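Local coordinates for probable chemoreceptor (Methyl-accepting chemotaxis) transmembrane protein (Rhizobium meliloti, PDB 6D8V) that probably senses quaternary ammonium compounds through its periplasmic sensory domain as a chemoreceptor for bacterial chemotaxis, at residues A[134-139]-A[255-260]; A[152-157]-A[170-175]; A[212-217]-A[232-237]; A[247-252]-A[262-267]. All coordinates share one frame; numbering follows the deposited sequence.

Interaction 2 and interaction 4 are buried pairings of antiparallel strands, each within one beta hairpin, but in different sheets. Interaction 2 lies in the ligand-binding half, near the centre of the chain, and adds a buried serine-aspartate bond to its backbone bonds. Interaction 4 pairs mostly apolar side chains and has a salt bridge at one end. Interaction 1 lies between these two sheets, is partly buried and has apolar contacts without hydrogen bonds across it. It touches both interaction 2 and interaction 4. Interaction 3 sets a loop against strand 232-239, the neighbour of strand 243-254 used in interaction 4, and mixes buried and exposed residues.

Interaction 1 (A[134-139]-A[255-260]); sequences GAITQP and PDVNAQ
Ile136 and Val257 meet obliquely through their CG2 methyls. CG2 of Ile136 lies 3.5 Å from CG2 of Val257, the shortest approach between the two side chains. CB of Ile136 is 3.8 Å from CB of Val257, so the contact runs back to the roots of both side chains. In Ile136, CG1 is anti to the backbone N (chi1 -171°), and CG2 is the branch that faces the 255-260 segment. The same CG2 also meets CB of Ala259 at 3.7 Å. One methyl group thus touches two residues of the other segment. The other branch of Val257, CG1, approaches the backbone of Ala135, with Ala135 O 4.1 Å away.

The contact joins two parts of the sensory region. Residues 135-136 form a short strand of the sheet in the ligand-binding PDC domain, of the Cache clan. The 255-260 segment holds the turn of the hairpin formed by strands 243-254 and 259-268 in the second sheet. No hydrogen bond links the two segments, so packing alone joins them here. An alanine in place of Val257 would probably open a gap beside Ile136 CG2 and weaken the apolar link between the two sheets.

Gly134 adds a backbone contact, its O lying 3.7 Å from CA of Val257. Around the pair, Ile154 of strand 149-160 touches both Ile136 and Val257, and Leu254 also packs on Ile136. The bound 1,1-dimethyl-prolinium is about 12 Å from the side chain of Ile136.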
loop_
_atom_site.group_PDB
_atom_site.type_symbol
_atom_site.label_atom_id
_atom_site.label_comp_id
_atom_site.label_asym_id
_atom_site.label_seq_id
_atom_site.Cartn_x
_atom_site.Cartn_y
_atom_site.Cartn_z
ATOM N N GLY A 134 -9.714 -5.998 -7.255
ATOM C CA GLY A 134 -8.696 -5.618 -6.298
ATOM C C GLY A 134 -8.258 -4.181 -6.480
ATOM O O GLY A 134 -8.240 -3.676 -7.610
ATOM N N ALA A 135 -7.892 -3.523 -5.377
ATOM C CA ALA A 135 -7.554 -2.109 -5.403
ATOM C C ALA A 135 -6.472 -1.826 -4.372
ATOM O O ALA A 135 -6.159 -2.665 -3.521
ATOM C CB ALA A 135 -8.793 -1.243 -5.155
ATOM N N ILE A 136 -5.910 -0.616 -4.459
ATOM C CA ILE A 136 -4.854 -0.153 -3.565
ATOM C C ILE A 136 -5.134 1.298 -3.167
ATOM O O ILE A 136 -5.560 2.112 -3.990
ATOM C CB ILE A 136 -3.467 -0.307 -4.226
ATOM C CG1 ILE A 136 -2.352 -0.029 -3.212
ATOM C CG2 ILE A 136 -3.336 0.585 -5.458
ATOM C CD1 ILE A 136 -0.971 -0.452 -3.691
ATOM N N THR A 137 -4.890 1.621 -1.902
ATOM C CA THR A 137 -5.341 2.882 -1.329
ATOM C C THR A 137 -4.263 3.959 -1.397
ATOM O O THR A 137 -3.063 3.690 -1.464
ATOM C CB THR A 137 -5.759 2.705 0.134
ATOM O OG1 THR A 137 -4.595 2.474 0.943
ATOM C CG2 THR A 137 -6.720 1.541 0.286
ATOM N N GLN A 138 -4.716 5.202 -1.370
ATOM C CA GLN A 138 -3.808 6.296 -1.103
ATOM C C GLN A 138 -3.272 6.144 0.315
ATOM O O GLN A 138 -3.942 5.582 1.188
ATOM C CB GLN A 138 -4.500 7.653 -1.267
ATOM C CG GLN A 138 -4.817 8.034 -2.710
ATOM C CD GLN A 138 -3.580 8.354 -3.530
ATOM O OE1 GLN A 138 -2.484 8.500 -2.993
ATOM N NE2 GLN A 138 -3.752 8.462 -4.842
ATOM N N PRO A 139 -2.060 6.627 0.564
ATOM C CA PRO A 139 -1.471 6.458 1.893
ATOM C C PRO A 139 -2.348 7.083 2.966
ATOM O O PRO A 139 -2.817 8.218 2.830
ATOM C CB PRO A 139 -0.110 7.153 1.766
ATOM C CG PRO A 139 -0.248 8.059 0.617
ATOM C CD PRO A 139 -1.190 7.403 -0.331
ATOM N N PRO A 255 1.001 -4.041 -10.516
ATOM C CA PRO A 255 0.332 -5.054 -11.270
ATOM C C PRO A 255 -1.108 -5.305 -11.218
ATOM O O PRO A 255 -1.615 -5.318 -12.322
ATOM C CB PRO A 255 0.863 -6.259 -10.624
ATOM C CG PRO A 255 2.235 -5.987 -10.623
ATOM C CD PRO A 255 2.119 -4.806 -9.804
ATOM N N ASP A 256 -1.774 -5.485 -10.102
ATOM C CA ASP A 256 -3.126 -5.986 -10.201
ATOM C C ASP A 256 -4.186 -5.108 -9.700
ATOM O O ASP A 256 -5.301 -5.410 -9.821
ATOM C CB ASP A 256 -3.230 -7.296 -9.505
ATOM C CG ASP A 256 -2.414 -8.353 -10.136
ATOM O OD1 ASP A 256 -2.456 -8.441 -11.344
ATOM O OD2 ASP A 256 -1.747 -9.125 -9.444
ATOM N N VAL A 257 -3.796 -4.001 -9.129
ATOM C CA VAL A 257 -4.608 -3.151 -8.303
ATOM C C VAL A 257 -4.960 -1.902 -8.996
ATOM O O VAL A 257 -5.393 -0.974 -8.453
ATOM C CB VAL A 257 -3.855 -2.783 -7.095
ATOM C CG1 VAL A 257 -3.566 -4.005 -6.343
ATOM C CG2 VAL A 257 -2.557 -2.214 -7.487
ATOM N N ASN A 258 -4.736 -1.884 -10.248
ATOM C CA ASN A 258 -5.224 -0.779 -11.072
ATOM C C ASN A 258 -4.767 0.575 -10.518
ATOM O O ASN A 258 -5.543 1.366 -9.975
ATOM C CB ASN A 258 -6.749 -0.832 -11.188
ATOM C CG ASN A 258 -7.294 0.206 -12.152
ATOM O OD1 ASN A 258 -6.719 0.454 -13.214
ATOM N ND2 ASN A 258 -8.406 0.831 -11.777
ATOM N N ALA A 259 -3.470 0.821 -10.687
ATOM C CA ALA A 259 -2.868 2.065 -10.232
ATOM C C ALA A 259 -1.427 2.112 -10.713
ATOM O O ALA A 259 -0.857 1.099 -11.120
ATOM C CB ALA A 259 -2.921 2.209 -8.710
ATOM N N GLN A 260 -0.848 3.306 -10.669
ATOM C CA GLN A 260 0.562 3.489 -10.956
ATOM C C GLN A 260 1.180 4.378 -9.886
ATOM O O GLN A 260 0.495 5.161 -9.224
ATOM C CB GLN A 260 0.779 4.100 -12.337
ATOM C CG GLN A 260 0.083 5.425 -12.542
ATOM C CD GLN A 260 0.496 6.081 -13.834
ATOM O OE1 GLN A 260 1.176 5.470 -14.658
ATOM N NE2 GLN A 260 0.098 7.333 -14.020
#

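Interaction 2 (A[152-157]-A[170-175]); sequences TSIAYP and VDISLA
Thr152 pairs with Ile172 in the antiparallel hairpin of strands 149-160 and 163-173, part of the PDC sensor domain. Two backbone bonds join them. Ile172 N gives the straighter one to Thr152 O, 2.8 Å long with an N-H...O angle of 173°. Their side chains lie side by side and point the same way. CG2 of Thr152 touches CB of Ile172 at 3.7 Å. OG1 of Thr152 is anti to the backbone N (chi1 -174°) and bonds to Thr137 O, just past the neighbouring strand 135-136.

Ser153 is on the opposite face, paired with Asp171 of the ligand pocket. Its CA makes a CA-H...O contact with Val170 O at 3.3 Å. Ser153 OG donates to Asp171 OD1 at 2.6 Å, meeting it from above the carboxylate plane, 49° out of it. Trp72 NE1 also bonds to Asp171 OD1. These two bonds probably fix the carboxylate beside the bound 1,1-dimethyl-prolinium, which touches Asp171. Tyr140, another pocket residue, bonds through its OH to Ser153 OG. The acid would probably complement the positive charge of this quaternary ammonium ligand.

Ile154 returns to the face of Thr152. Its N bonds to Val170 O at 2.8 Å. Helix 2-45 covers this face, with Val26 on Ile154 and Leu29 on Ile172. CD1 of Ile154 approaches CD1 of Ile172 at 4.3 Å.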
loop_
_atom_site.group_PDB
_atom_site.type_symbol
_atom_site.label_atom_id
_atom_site.label_comp_id
_atom_site.label_asym_id
_atom_site.label_seq_id
_atom_site.Cartn_x
_atom_site.Cartn_y
_atom_site.Cartn_z
ATOM N N THR A 152 -0.187 1.855 3.106
ATOM C CA THR A 152 -1.082 1.675 1.975
ATOM C C THR A 152 -1.648 0.262 2.025
ATOM O O THR A 152 -0.972 -0.670 2.473
ATOM C CB THR A 152 -0.348 1.890 0.646
ATOM O OG1 THR A 152 -1.292 1.848 -0.431
ATOM C CG2 THR A 152 0.688 0.802 0.439
ATOM N N SER A 153 -2.885 0.094 1.553
ATOM C CA SER A 153 -3.585 -1.174 1.699
ATOM C C SER A 153 -4.026 -1.728 0.351
ATOM O O SER A 153 -4.623 -1.012 -0.461
ATOM C CB SER A 153 -4.786 -1.025 2.627
ATOM O OG SER A 153 -4.357 -0.879 3.958
ATOM N N ILE A 154 -3.741 -3.008 0.135
ATOM C CA ILE A 154 -4.202 -3.755 -1.025
ATOM C C ILE A 154 -5.393 -4.586 -0.568
ATOM O O ILE A 154 -5.262 -5.455 0.299
ATOM C CB ILE A 154 -3.081 -4.623 -1.608
ATOM C CG1 ILE A 154 -1.966 -3.716 -2.124
ATOM C CG2 ILE A 154 -3.591 -5.506 -2.726
ATOM C CD1 ILE A 154 -0.760 -4.459 -2.635
ATOM N N ALA A 155 -6.565 -4.307 -1.128
ATOM C CA ALA A 155 -7.798 -4.929 -0.673
ATOM C C ALA A 155 -8.520 -5.580 -1.843
ATOM O O ALA A 155 -8.482 -5.087 -2.975
ATOM C CB ALA A 155 -8.727 -3.916 0.007
ATOM N N TYR A 156 -9.175 -6.699 -1.549
ATOM C CA TYR A 156 -9.914 -7.496 -2.511
ATOM C C TYR A 156 -11.296 -7.811 -1.964
ATOM O O TYR A 156 -11.470 -7.964 -0.751
ATOM C CB TYR A 156 -9.185 -8.811 -2.827
ATOM C CG TYR A 156 -8.230 -8.714 -3.988
ATOM C CD1 TYR A 156 -6.907 -8.345 -3.793
ATOM C CD2 TYR A 156 -8.652 -8.988 -5.286
ATOM C CE1 TYR A 156 -6.029 -8.257 -4.865
ATOM C CE2 TYR A 156 -7.785 -8.890 -6.355
ATOM C CZ TYR A 156 -6.476 -8.524 -6.138
ATOM O OH TYR A 156 -5.604 -8.423 -7.199
ATOM N N PRO A 157 -12.296 -7.907 -2.834
ATOM C CA PRO A 157 -13.624 -8.330 -2.374
ATOM C C PRO A 157 -13.621 -9.802 -2.005
ATOM O O PRO A 157 -13.023 -10.632 -2.695
ATOM C CB PRO A 157 -14.527 -8.059 -3.585
ATOM C CG PRO A 157 -13.735 -7.147 -4.480
ATOM C CD PRO A 157 -12.297 -7.489 -4.244
ATOM N N VAL A 170 -4.294 -6.489 2.611
ATOM C CA VAL A 170 -2.947 -6.584 3.158
ATOM C C VAL A 170 -2.360 -5.176 3.206
ATOM O O VAL A 170 -2.756 -4.299 2.430
ATOM C CB VAL A 170 -2.097 -7.533 2.280
ATOM C CG1 VAL A 170 -0.625 -7.465 2.633
ATOM C CG2 VAL A 170 -2.619 -8.945 2.407
ATOM N N ASP A 171 -1.407 -4.949 4.115
ATOM C CA ASP A 171 -0.870 -3.600 4.316
ATOM C C ASP A 171 0.619 -3.534 4.022
ATOM O O ASP A 171 1.361 -4.478 4.293
ATOM C CB ASP A 171 -1.111 -3.080 5.745
ATOM C CG ASP A 171 -2.569 -3.062 6.109
ATOM O OD1 ASP A 171 -3.422 -2.962 5.190
ATOM O OD2 ASP A 171 -2.866 -3.157 7.316
ATOM N N ILE A 172 1.042 -2.402 3.467
ATOM C CA ILE A 172 2.445 -2.070 3.267
ATOM C C ILE A 172 2.701 -0.784 4.032
ATOM O O ILE A 172 2.139 0.267 3.694
ATOM C CB ILE A 172 2.796 -1.893 1.783
ATOM C CG1 ILE A 172 2.377 -3.124 0.971
ATOM C CG2 ILE A 172 4.280 -1.633 1.626
ATOM C CD1 ILE A 172 2.752 -3.045 -0.500
ATOM N N SER A 173 3.520 -0.870 5.074
ATOM C CA SER A 173 3.850 0.313 5.847
ATOM C C SER A 173 4.707 1.251 5.013
ATOM O O SER A 173 5.551 0.815 4.223
ATOM C CB SER A 173 4.580 -0.073 7.128
ATOM O OG SER A 173 5.946 -0.343 6.881
ATOM N N LEU A 174 4.478 2.553 5.175
ATOM C CA LEU A 174 5.289 3.508 4.439
ATOM C C LEU A 174 6.762 3.391 4.804
ATOM O O LEU A 174 7.625 3.796 4.014
ATOM C CB LEU A 174 4.777 4.924 4.682
ATOM C CG LEU A 174 3.834 5.533 3.640
ATOM C CD1 LEU A 174 2.891 4.503 3.084
ATOM C CD2 LEU A 174 3.045 6.682 4.264
ATOM N N ALA A 175 7.066 2.828 5.977
ATOM C CA ALA A 175 8.447 2.564 6.367
ATOM C C ALA A 175 9.044 1.410 5.573
ATOM O O ALA A 175 10.181 1.504 5.096
ATOM C CB ALA A 175 8.512 2.264 7.857
#

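Interaction 3 (A[212-217]-A[232-237]); sequences KEYDGE and RMIENL
Glu217 and Leu237 slide past each other in opposite directions. CB of Glu217 packs on CD2 of Leu237 at 3.5 Å. Glu217 CD is also 3.5 Å from Leu237 CB. The glutamate lies against the leucine from CB to its carboxylate, whose OE1 also comes close to Leu237 CB. CG is anti to the carbonyl carbon, and the extended chain beyond it lets OE1 accept a hydrogen bond from Thr238 N, just past the segment.

Ile234 forms the second contact. Its CD1 lies 3.6 Å from Glu217 O and 3.8 Å from Tyr214 OH. Tyrosine and isoleucine reach toward each other tip to tip.

The contact sets the loop that leads into helix 219-228 against strand 232-239, an outermost strand of the four-stranded antiparallel sheet. This strand follows the helix, and the chain turns a corner at Asn236.

Within the loop, Glu217 O lies in plane at the edge of the Tyr214 ring, close to OH at a doubtfully short distance. Gly216 N sits 3.6 Å above one face, toward the rim. Outside the two segments, Val219 and Val222 of helix 219-228 touch Tyr214. Phe245 of strand 243-254 packs on Leu237.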
loop_
_atom_site.group_PDB
_atom_site.type_symbol
_atom_site.label_atom_id
_atom_site.label_comp_id
_atom_site.label_asym_id
_atom_site.label_seq_id
_atom_site.Cartn_x
_atom_site.Cartn_y
_atom_site.Cartn_z
ATOM N N LYS A 212 1.179 13.674 2.039
ATOM C CA LYS A 212 0.847 14.966 1.459
ATOM C C LYS A 212 1.081 14.944 -0.048
ATOM O O LYS A 212 1.872 14.146 -0.557
ATOM C CB LYS A 212 1.674 16.076 2.100
ATOM C CG LYS A 212 1.443 16.215 3.589
ATOM C CD LYS A 212 2.063 17.502 4.132
ATOM C CE LYS A 212 1.715 17.754 5.605
ATOM N NZ LYS A 212 2.406 16.827 6.542
ATOM N N GLU A 213 0.381 15.828 -0.757
ATOM C CA GLU A 213 0.507 15.908 -2.203
ATOM C C GLU A 213 1.764 16.676 -2.587
ATOM O O GLU A 213 2.166 17.635 -1.923
ATOM C CB GLU A 213 -0.721 16.575 -2.827
ATOM C CG GLU A 213 -0.699 16.602 -4.350
ATOM C CD GLU A 213 -2.013 17.061 -4.949
ATOM O OE1 GLU A 213 -2.832 17.666 -4.222
ATOM O OE2 GLU A 213 -2.230 16.811 -6.153
ATOM N N TYR A 214 2.393 16.236 -3.666
ATOM C CA TYR A 214 3.579 16.919 -4.155
ATOM C C TYR A 214 3.214 18.325 -4.610
ATOM O O TYR A 214 2.261 18.517 -5.374
ATOM C CB TYR A 214 4.208 16.129 -5.297
ATOM C CG TYR A 214 5.518 16.692 -5.784
ATOM C CD1 TYR A 214 5.550 17.664 -6.777
ATOM C CD2 TYR A 214 6.722 16.251 -5.252
ATOM C CE1 TYR A 214 6.746 18.184 -7.227
ATOM C CE2 TYR A 214 7.926 16.760 -5.692
ATOM C CZ TYR A 214 7.934 17.728 -6.679
ATOM O OH TYR A 214 9.134 18.240 -7.116
ATOM N N ASP A 215 3.953 19.315 -4.110
ATOM C CA ASP A 215 3.799 20.675 -4.610
ATOM C C ASP A 215 5.143 21.399 -4.641
ATOM O O ASP A 215 5.174 22.638 -4.692
ATOM C CB ASP A 215 2.760 21.457 -3.786
ATOM C CG ASP A 215 3.365 22.158 -2.598
ATOM O OD1 ASP A 215 3.683 21.478 -1.595
ATOM O OD2 ASP A 215 3.517 23.398 -2.664
ATOM N N GLY A 216 6.250 20.651 -4.625
ATOM C CA GLY A 216 7.572 21.229 -4.749
ATOM C C GLY A 216 7.832 21.796 -6.126
ATOM O O GLY A 216 6.898 22.034 -6.896
ATOM N N GLU A 217 9.099 22.026 -6.447
ATOM C CA GLU A 217 9.445 22.459 -7.790
ATOM C C GLU A 217 9.088 21.377 -8.805
ATOM O O GLU A 217 9.120 20.182 -8.510
ATOM C CB GLU A 217 10.932 22.809 -7.868
ATOM C CG GLU A 217 11.314 23.931 -6.919
ATOM C CD GLU A 217 12.652 24.551 -7.248
ATOM O OE1 GLU A 217 13.596 24.385 -6.445
ATOM O OE2 GLU A 217 12.759 25.204 -8.309
ATOM N N ARG A 232 9.330 12.194 -16.865
ATOM C CA ARG A 232 9.675 13.602 -16.972
ATOM C C ARG A 232 10.921 13.873 -16.134
ATOM O O ARG A 232 11.313 13.063 -15.285
ATOM C CB ARG A 232 8.512 14.504 -16.528
ATOM C CG ARG A 232 7.276 14.401 -17.409
ATOM C CD ARG A 232 7.563 14.858 -18.847
ATOM N NE ARG A 232 6.923 13.989 -19.837
ATOM C CZ ARG A 232 5.617 13.966 -20.083
ATOM N NH1 ARG A 232 5.130 13.139 -20.996
ATOM N NH2 ARG A 232 4.797 14.762 -19.407
ATOM N N MET A 233 11.557 15.017 -16.399
ATOM C CA MET A 233 12.713 15.460 -15.631
ATOM C C MET A 233 12.523 16.914 -15.241
ATOM O O MET A 233 12.341 17.776 -16.105
ATOM C CB MET A 233 14.014 15.294 -16.413
ATOM C CG MET A 233 15.272 15.352 -15.547
ATOM S SD MET A 233 16.743 15.621 -16.558
ATOM C CE MET A 233 18.032 14.923 -15.527
ATOM N N ILE A 234 12.563 17.175 -13.942
ATOM C CA ILE A 234 12.547 18.525 -13.401
ATOM C C ILE A 234 13.992 18.990 -13.293
ATOM O O ILE A 234 14.802 18.355 -12.606
ATOM C CB ILE A 234 11.840 18.553 -12.040
ATOM C CG1 ILE A 234 10.558 17.721 -12.132
ATOM C CG2 ILE A 234 11.512 19.973 -11.633
ATOM C CD1 ILE A 234 9.821 17.550 -10.835
ATOM N N GLU A 235 14.327 20.071 -13.996
ATOM C CA GLU A 235 15.710 20.506 -14.099
ATOM C C GLU A 235 16.022 21.589 -13.079
ATOM O O GLU A 235 15.238 22.521 -12.879
ATOM C CB GLU A 235 16.017 21.019 -15.506
ATOM C CG GLU A 235 16.003 19.954 -16.586
ATOM C CD GLU A 235 16.413 20.494 -17.946
ATOM O OE1 GLU A 235 16.216 21.702 -18.200
ATOM O OE2 GLU A 235 16.941 19.704 -18.756
ATOM N N ASN A 236 17.145 21.423 -12.426
ATOM C CA ASN A 236 17.608 22.400 -11.508
ATOM C C ASN A 236 16.696 22.848 -10.427
ATOM O O ASN A 236 16.083 23.883 -10.552
ATOM C CB ASN A 236 18.221 23.590 -12.179
ATOM C CG ASN A 236 19.460 24.013 -11.483
ATOM O OD1 ASN A 236 19.658 23.710 -10.330
ATOM N ND2 ASN A 236 20.317 24.666 -12.182
ATOM N N LEU A 237 16.524 22.025 -9.406
ATOM C CA LEU A 237 15.786 22.471 -8.252
ATOM C C LEU A 237 16.675 22.337 -7.076
ATOM O O LEU A 237 17.621 21.568 -7.121
ATOM C CB LEU A 237 14.506 21.708 -8.041
ATOM C CG LEU A 237 14.356 20.299 -8.509
ATOM C CD1 LEU A 237 14.458 19.459 -7.292
ATOM C CD2 LEU A 237 12.961 20.198 -9.011
#

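Interaction 4 (A[247-252]-A[262-267]); sequences RVVYPF and LVLVDV
Arg247 lies beside Asp266, both side chains pointing the same way from neighbouring strands. CB of Arg247 starts on the face shared with Val249 and Leu264, and nears the carboxylate side of Asp266. CG is anti to the backbone N (chi1 -178°), and the chain then bends at chi2 and chi3. CD comes 4.1 Å from CD1 of Leu264. NE makes a weak hydrogen bond to Tyr214 OH. At the tip, NH1 forms a salt bridge to Asp266 OD2 at 2.7 Å, though the hydrogen bond within it is weak and bent. The oxygen lies at the guanidinium edge, near its plane, and the two planes are 36° apart. The other nitrogen, NH2, bonds to Tyr239 OH. An alanine in place of Arg247 would probably leave the buried Asp266 carboxylate without its positive mate.

On the same face, CG1 of Val249 touches CD2 of Leu264 at 3.6 Å. CD1 of Leu262 packs on CB of Pro251 at 3.4 Å. On the other face, CB of Val248 meets CG1 of Val265. Helix 2-45 covers this side, with Ala11 against Val248 and Val265. The ring of Phe252 crosses Val263 at about a right angle, its CE1 3.4 Å from Val263 CG2.

Backbone bonds join Val248 with Val265 and Tyr250 with Val263. This is the regular pairing of an antiparallel beta hairpin, here the two central strands of a four-stranded sheet packed on a long helix.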
loop_
_atom_site.group_PDB
_atom_site.type_symbol
_atom_site.label_atom_id
_atom_site.label_comp_id
_atom_site.label_asym_id
_atom_site.label_seq_id
_atom_site.Cartn_x
_atom_site.Cartn_y
_atom_site.Cartn_z
ATOM N N ARG A 247 15.468 16.303 -10.654
ATOM C CA ARG A 247 14.446 15.363 -10.201
ATOM C C ARG A 247 13.873 14.669 -11.425
ATOM O O ARG A 247 13.241 15.312 -12.266
ATOM C CB ARG A 247 13.346 16.073 -9.415
ATOM C CG ARG A 247 12.274 15.145 -8.867
ATOM C CD ARG A 247 12.385 14.962 -7.361
ATOM N NE ARG A 247 11.842 16.104 -6.621
ATOM C CZ ARG A 247 12.151 16.398 -5.364
ATOM N NH1 ARG A 247 13.009 15.639 -4.697
ATOM N NH2 ARG A 247 11.608 17.453 -4.781
ATOM N N VAL A 248 14.101 13.364 -11.534
ATOM C CA VAL A 248 13.503 12.556 -12.588
ATOM C C VAL A 248 12.313 11.809 -12.003
ATOM O O VAL A 248 12.428 11.166 -10.951
ATOM C CB VAL A 248 14.521 11.576 -13.197
ATOM C CG1 VAL A 248 13.821 10.631 -14.144
ATOM C CG2 VAL A 248 15.608 12.330 -13.925
ATOM N N VAL A 249 11.174 11.890 -12.681
ATOM C CA VAL A 249 9.959 11.204 -12.264
ATOM C C VAL A 249 9.700 10.058 -13.231
ATOM O O VAL A 249 9.832 10.216 -14.450
ATOM C CB VAL A 249 8.763 12.174 -12.198
ATOM C CG1 VAL A 249 9.191 13.479 -11.563
ATOM C CG2 VAL A 249 8.216 12.427 -13.575
ATOM N N TYR A 250 9.345 8.896 -12.686
ATOM C CA TYR A 250 9.236 7.665 -13.470
ATOM C C TYR A 250 7.964 6.935 -13.057
ATOM O O TYR A 250 7.948 6.194 -12.065
ATOM C CB TYR A 250 10.474 6.787 -13.271
ATOM C CG TYR A 250 10.626 5.629 -14.227
ATOM C CD1 TYR A 250 11.281 5.789 -15.448
ATOM C CD2 TYR A 250 10.155 4.361 -13.894
ATOM C CE1 TYR A 250 11.440 4.727 -16.319
ATOM C CE2 TYR A 250 10.311 3.292 -14.758
ATOM C CZ TYR A 250 10.950 3.474 -15.969
ATOM O OH TYR A 250 11.100 2.399 -16.830
ATOM N N PRO A 251 6.868 7.145 -13.784
ATOM C CA PRO A 251 5.652 6.372 -13.515
ATOM C C PRO A 251 5.851 4.909 -13.864
ATOM O O PRO A 251 6.641 4.563 -14.747
ATOM C CB PRO A 251 4.601 7.024 -14.423
ATOM C CG PRO A 251 5.377 7.736 -15.468
ATOM C CD PRO A 251 6.655 8.173 -14.816
ATOM N N PHE A 252 5.133 4.049 -13.146
ATOM C CA PHE A 252 5.149 2.620 -13.431
ATOM C C PHE A 252 3.874 1.995 -12.883
ATOM O O PHE A 252 3.459 2.299 -11.761
ATOM C CB PHE A 252 6.390 1.944 -12.833
ATOM C CG PHE A 252 6.425 1.956 -11.331
ATOM C CD1 PHE A 252 6.804 3.096 -10.647
ATOM C CD2 PHE A 252 6.082 0.827 -10.609
ATOM C CE1 PHE A 252 6.841 3.113 -9.274
ATOM C CE2 PHE A 252 6.113 0.834 -9.230
ATOM C CZ PHE A 252 6.499 1.981 -8.562
ATOM N N LEU A 262 4.929 6.807 -8.935
ATOM C CA LEU A 262 6.086 7.527 -9.444
ATOM C C LEU A 262 7.305 7.169 -8.609
ATOM O O LEU A 262 7.285 7.283 -7.379
ATOM C CB LEU A 262 5.882 9.047 -9.406
ATOM C CG LEU A 262 4.834 9.655 -10.310
ATOM C CD1 LEU A 262 4.882 8.982 -11.671
ATOM C CD2 LEU A 262 3.466 9.515 -9.676
ATOM N N VAL A 263 8.352 6.738 -9.277
ATOM C CA VAL A 263 9.686 6.759 -8.708
ATOM C C VAL A 263 10.252 8.146 -8.963
ATOM O O VAL A 263 10.129 8.687 -10.067
ATOM C CB VAL A 263 10.568 5.665 -9.332
ATOM C CG1 VAL A 263 11.979 5.750 -8.811
ATOM C CG2 VAL A 263 9.984 4.292 -9.043
ATOM N N LEU A 264 10.815 8.745 -7.930
ATOM C CA LEU A 264 11.566 9.980 -8.061
ATOM C C LEU A 264 13.017 9.649 -7.781
ATOM O O LEU A 264 13.335 9.026 -6.763
ATOM C CB LEU A 264 11.088 11.053 -7.081
ATOM C CG LEU A 264 9.606 11.391 -7.012
ATOM C CD1 LEU A 264 9.415 12.507 -6.000
ATOM C CD2 LEU A 264 9.084 11.796 -8.378
ATOM N N VAL A 265 13.893 10.065 -8.674
ATOM C CA VAL A 265 15.314 9.806 -8.530
ATOM C C VAL A 265 16.010 11.154 -8.603
ATOM O O VAL A 265 15.870 11.884 -9.594
ATOM C CB VAL A 265 15.819 8.813 -9.593
ATOM C CG1 VAL A 265 15.131 9.085 -10.926
ATOM C CG2 VAL A 265 17.336 8.854 -9.701
ATOM N N ASP A 266 16.708 11.505 -7.530
ATOM C CA ASP A 266 17.341 12.804 -7.397
ATOM C C ASP A 266 18.830 12.638 -7.648
ATOM O O ASP A 266 19.489 11.830 -6.982
ATOM C CB ASP A 266 17.078 13.391 -6.009
ATOM C CG ASP A 266 15.634 13.873 -5.831
ATOM O OD1 ASP A 266 14.891 13.936 -6.834
ATOM O OD2 ASP A 266 15.237 14.200 -4.691
ATOM N N VAL A 267 19.345 13.382 -8.622
ATOM C CA VAL A 267 20.747 13.305 -9.006
ATOM C C VAL A 267 21.364 14.686 -8.821
ATOM O O VAL A 267 20.909 15.653 -9.434
ATOM C CB VAL A 267 20.928 12.817 -10.455
ATOM C CG1 VAL A 267 22.393 12.525 -10.743
ATOM C CG2 VAL A 267 20.073 11.569 -10.703
#